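Local coordinates for Azi13 (Streptomyces sahachiroi, PDB 5HMB), which probably acts as a hotdog-fold thioesterase of the PaaI family, hydrolysing an aromatic acyl thioester in azinomycin biosynthesis, at residues Val15-Glu23 / Ala32-Leu40. Residues are numbered along the deposited sequence; the frame is centred on the assembly and turned at random.
Sequences VEHLGLQFE and AYWSVRADL
R37 closes one end of this contact by gripping the last turn of the helix end-on: NH1 and NH2 both donate to the carbonyl O of H17, NH2 at 2.9 Å and nearly in line with the C=O. That oxygen lies in the guanidinium plane, and the D39 oxygens lie close to it; NE and NH2 turn side-on to them, NH2 to OD2 at 3.0 Å in a salt bridge. A bend at chi3 (-36°) turns the guanidinium so that its edge meets the H17 carbonyl, while L40 CD1 covers one of its faces and NH2 sits over the rim of the H17 ring. With an alanine here, the H17 carbonyl would probably lose both donors and D39 its countercharge. G19 ends the helix in a Schellman motif; just beyond the arginine a water donates to L18 O and S35 O, joining the helix end to the far end of 32-35. Q21 and Y33 form an antiparallel hydrogen-bonded pair, Q21 N to Y33 O at 2.8 Å and Y33 N to Q21 O at 2.9 Å. On one face A32 CB sits centrally over the F22 ring, 3.9 Å from its centroid, a CH-pi contact. Next to it L20 CD2 lies 3.5 Å from W34 CD1, the two side chains alongside and pointing the same way. Y33 turns to the face of Q21, where its ring meets E23: CB is 3.5 Å from Y33 CE2, and CD lies in the ring plane at the edge. The contact forms the open end of hairpin 21-26/29-35 in the hotdog fold: L20 and F22 rest on helix 49-68, W34 NE1 hydrogen-bonds to S96 OG of strand 93-100, and H17 stacks on H17 of the second subunit.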
# COMPACT_ATOMS: atom_id res chain seq x y z
N VAL A 15 10.74 20.55 3.46
CA VAL A 15 11.92 19.92 2.89
C VAL A 15 13.20 20.48 3.50
O VAL A 15 14.15 19.74 3.79
CB VAL A 15 11.91 20.06 1.36
CG1 VAL A 15 13.21 19.55 0.78
CG2 VAL A 15 10.74 19.29 0.79
N GLU A 16 13.24 21.80 3.74
CA GLU A 16 14.38 22.39 4.44
C GLU A 16 14.54 21.78 5.83
O GLU A 16 15.65 21.43 6.24
CB GLU A 16 14.23 23.91 4.54
N HIS A 17 13.44 21.65 6.57
CA HIS A 17 13.54 21.10 7.92
C HIS A 17 14.04 19.66 7.91
O HIS A 17 14.77 19.24 8.82
CB HIS A 17 12.19 21.17 8.63
CG HIS A 17 12.16 20.46 9.94
ND1 HIS A 17 12.70 20.99 11.08
CD2 HIS A 17 11.66 19.25 10.28
CE1 HIS A 17 12.53 20.14 12.08
NE2 HIS A 17 11.90 19.08 11.62
N LEU A 18 13.66 18.88 6.89
CA LEU A 18 14.15 17.52 6.77
C LEU A 18 15.66 17.46 6.55
O LEU A 18 16.26 16.41 6.78
CB LEU A 18 13.44 16.79 5.63
CG LEU A 18 11.93 16.54 5.81
CD1 LEU A 18 11.34 15.89 4.55
CD2 LEU A 18 11.64 15.70 7.07
N GLY A 19 16.27 18.55 6.11
CA GLY A 19 17.70 18.54 5.85
C GLY A 19 18.09 17.91 4.54
O GLY A 19 19.27 17.58 4.36
N LEU A 20 17.15 17.72 3.63
CA LEU A 20 17.47 17.11 2.34
C LEU A 20 18.37 18.02 1.52
O LEU A 20 18.13 19.23 1.43
CB LEU A 20 16.20 16.82 1.55
CG LEU A 20 15.33 15.67 2.00
CD1 LEU A 20 14.14 15.60 1.07
CD2 LEU A 20 16.12 14.39 1.95
N GLN A 21 19.38 17.44 0.88
CA GLN A 21 20.25 18.17 -0.04
C GLN A 21 20.24 17.43 -1.36
O GLN A 21 20.78 16.32 -1.46
CB GLN A 21 21.66 18.30 0.52
CG GLN A 21 21.70 18.84 1.94
CD GLN A 21 22.80 19.85 2.16
OE1 GLN A 21 23.78 19.58 2.86
NE2 GLN A 21 22.65 21.04 1.57
N PHE A 22 19.64 18.03 -2.37
CA PHE A 22 19.47 17.36 -3.65
C PHE A 22 20.76 17.40 -4.46
O PHE A 22 21.34 18.47 -4.66
CB PHE A 22 18.31 17.97 -4.43
CG PHE A 22 16.98 17.42 -4.02
CD1 PHE A 22 16.36 17.87 -2.87
CD2 PHE A 22 16.39 16.41 -4.74
CE1 PHE A 22 15.14 17.36 -2.47
CE2 PHE A 22 15.17 15.89 -4.35
CZ PHE A 22 14.54 16.37 -3.22
N GLU A 23 21.21 16.22 -4.88
CA GLU A 23 22.35 16.09 -5.77
C GLU A 23 21.93 16.09 -7.23
O GLU A 23 22.72 16.50 -8.09
CB GLU A 23 23.11 14.79 -5.44
CG GLU A 23 24.42 14.58 -6.18
CD GLU A 23 25.50 15.58 -5.79
OE1 GLU A 23 26.43 15.80 -6.59
OE2 GLU A 23 25.41 16.15 -4.68
N ALA A 32 18.84 12.70 -3.29
CA ALA A 32 19.08 13.63 -2.19
C ALA A 32 19.80 12.92 -1.06
O ALA A 32 19.59 11.73 -0.81
CB ALA A 32 17.77 14.23 -1.67
N TYR A 33 20.66 13.67 -0.37
CA TYR A 33 21.37 13.20 0.80
C TYR A 33 20.76 13.85 2.03
O TYR A 33 20.24 14.97 1.96
CB TYR A 33 22.87 13.54 0.73
CG TYR A 33 23.57 13.02 -0.50
CD1 TYR A 33 23.86 11.67 -0.64
CD2 TYR A 33 23.96 13.88 -1.52
CE1 TYR A 33 24.50 11.18 -1.76
CE2 TYR A 33 24.61 13.40 -2.65
CZ TYR A 33 24.88 12.05 -2.77
OH TYR A 33 25.52 11.56 -3.88
N TRP A 34 20.84 13.16 3.15
CA TRP A 34 20.36 13.67 4.43
C TRP A 34 20.89 12.77 5.53
O TRP A 34 21.52 11.74 5.27
CB TRP A 34 18.83 13.74 4.45
CG TRP A 34 18.15 12.42 4.19
CD1 TRP A 34 18.15 11.71 3.02
CD2 TRP A 34 17.36 11.67 5.13
NE1 TRP A 34 17.40 10.56 3.18
CE2 TRP A 34 16.91 10.51 4.46
CE3 TRP A 34 16.98 11.87 6.46
CZ2 TRP A 34 16.10 9.57 5.07
CZ3 TRP A 34 16.17 10.93 7.06
CH2 TRP A 34 15.73 9.80 6.37
N SER A 35 20.62 13.16 6.77
CA SER A 35 21.16 12.46 7.92
C SER A 35 20.11 12.39 9.03
O SER A 35 19.28 13.29 9.16
CB SER A 35 22.41 13.14 8.46
OG SER A 35 22.77 12.56 9.70
N VAL A 36 20.17 11.32 9.82
CA VAL A 36 19.37 11.24 11.03
C VAL A 36 19.86 12.28 12.02
O VAL A 36 21.07 12.50 12.18
CB VAL A 36 19.44 9.82 11.62
CG1 VAL A 36 18.39 9.64 12.68
CG2 VAL A 36 19.29 8.77 10.52
N ARG A 37 18.93 12.94 12.71
CA ARG A 37 19.27 13.98 13.66
C ARG A 37 18.48 13.76 14.94
O ARG A 37 17.47 13.05 14.95
CB ARG A 37 18.95 15.39 13.12
CG ARG A 37 19.71 15.81 11.90
CD ARG A 37 19.47 17.30 11.59
NE ARG A 37 18.09 17.72 11.88
CZ ARG A 37 17.21 18.09 10.96
NH1 ARG A 37 17.54 18.12 9.68
NH2 ARG A 37 15.98 18.45 11.32
N ALA A 38 18.96 14.39 16.01
CA ALA A 38 18.33 14.22 17.32
C ALA A 38 16.86 14.61 17.30
O ALA A 38 16.01 13.92 17.88
CB ALA A 38 19.10 15.02 18.37
N ASP A 39 16.52 15.72 16.63
CA ASP A 39 15.14 16.19 16.59
C ASP A 39 14.25 15.39 15.65
O ASP A 39 13.03 15.60 15.66
CB ASP A 39 15.10 17.67 16.19
CG ASP A 39 15.84 17.95 14.90
OD1 ASP A 39 16.78 17.20 14.58
OD2 ASP A 39 15.48 18.93 14.21
N LEU A 40 14.81 14.49 14.86
CA LEU A 40 14.03 13.66 13.95
C LEU A 40 13.73 12.28 14.52
O LEU A 40 13.15 11.44 13.82
CB LEU A 40 14.75 13.52 12.61
CG LEU A 40 15.08 14.83 11.90
CD1 LEU A 40 15.77 14.58 10.56
CD2 LEU A 40 13.81 15.66 11.71
O HOH W 1 18.65 15.63 7.68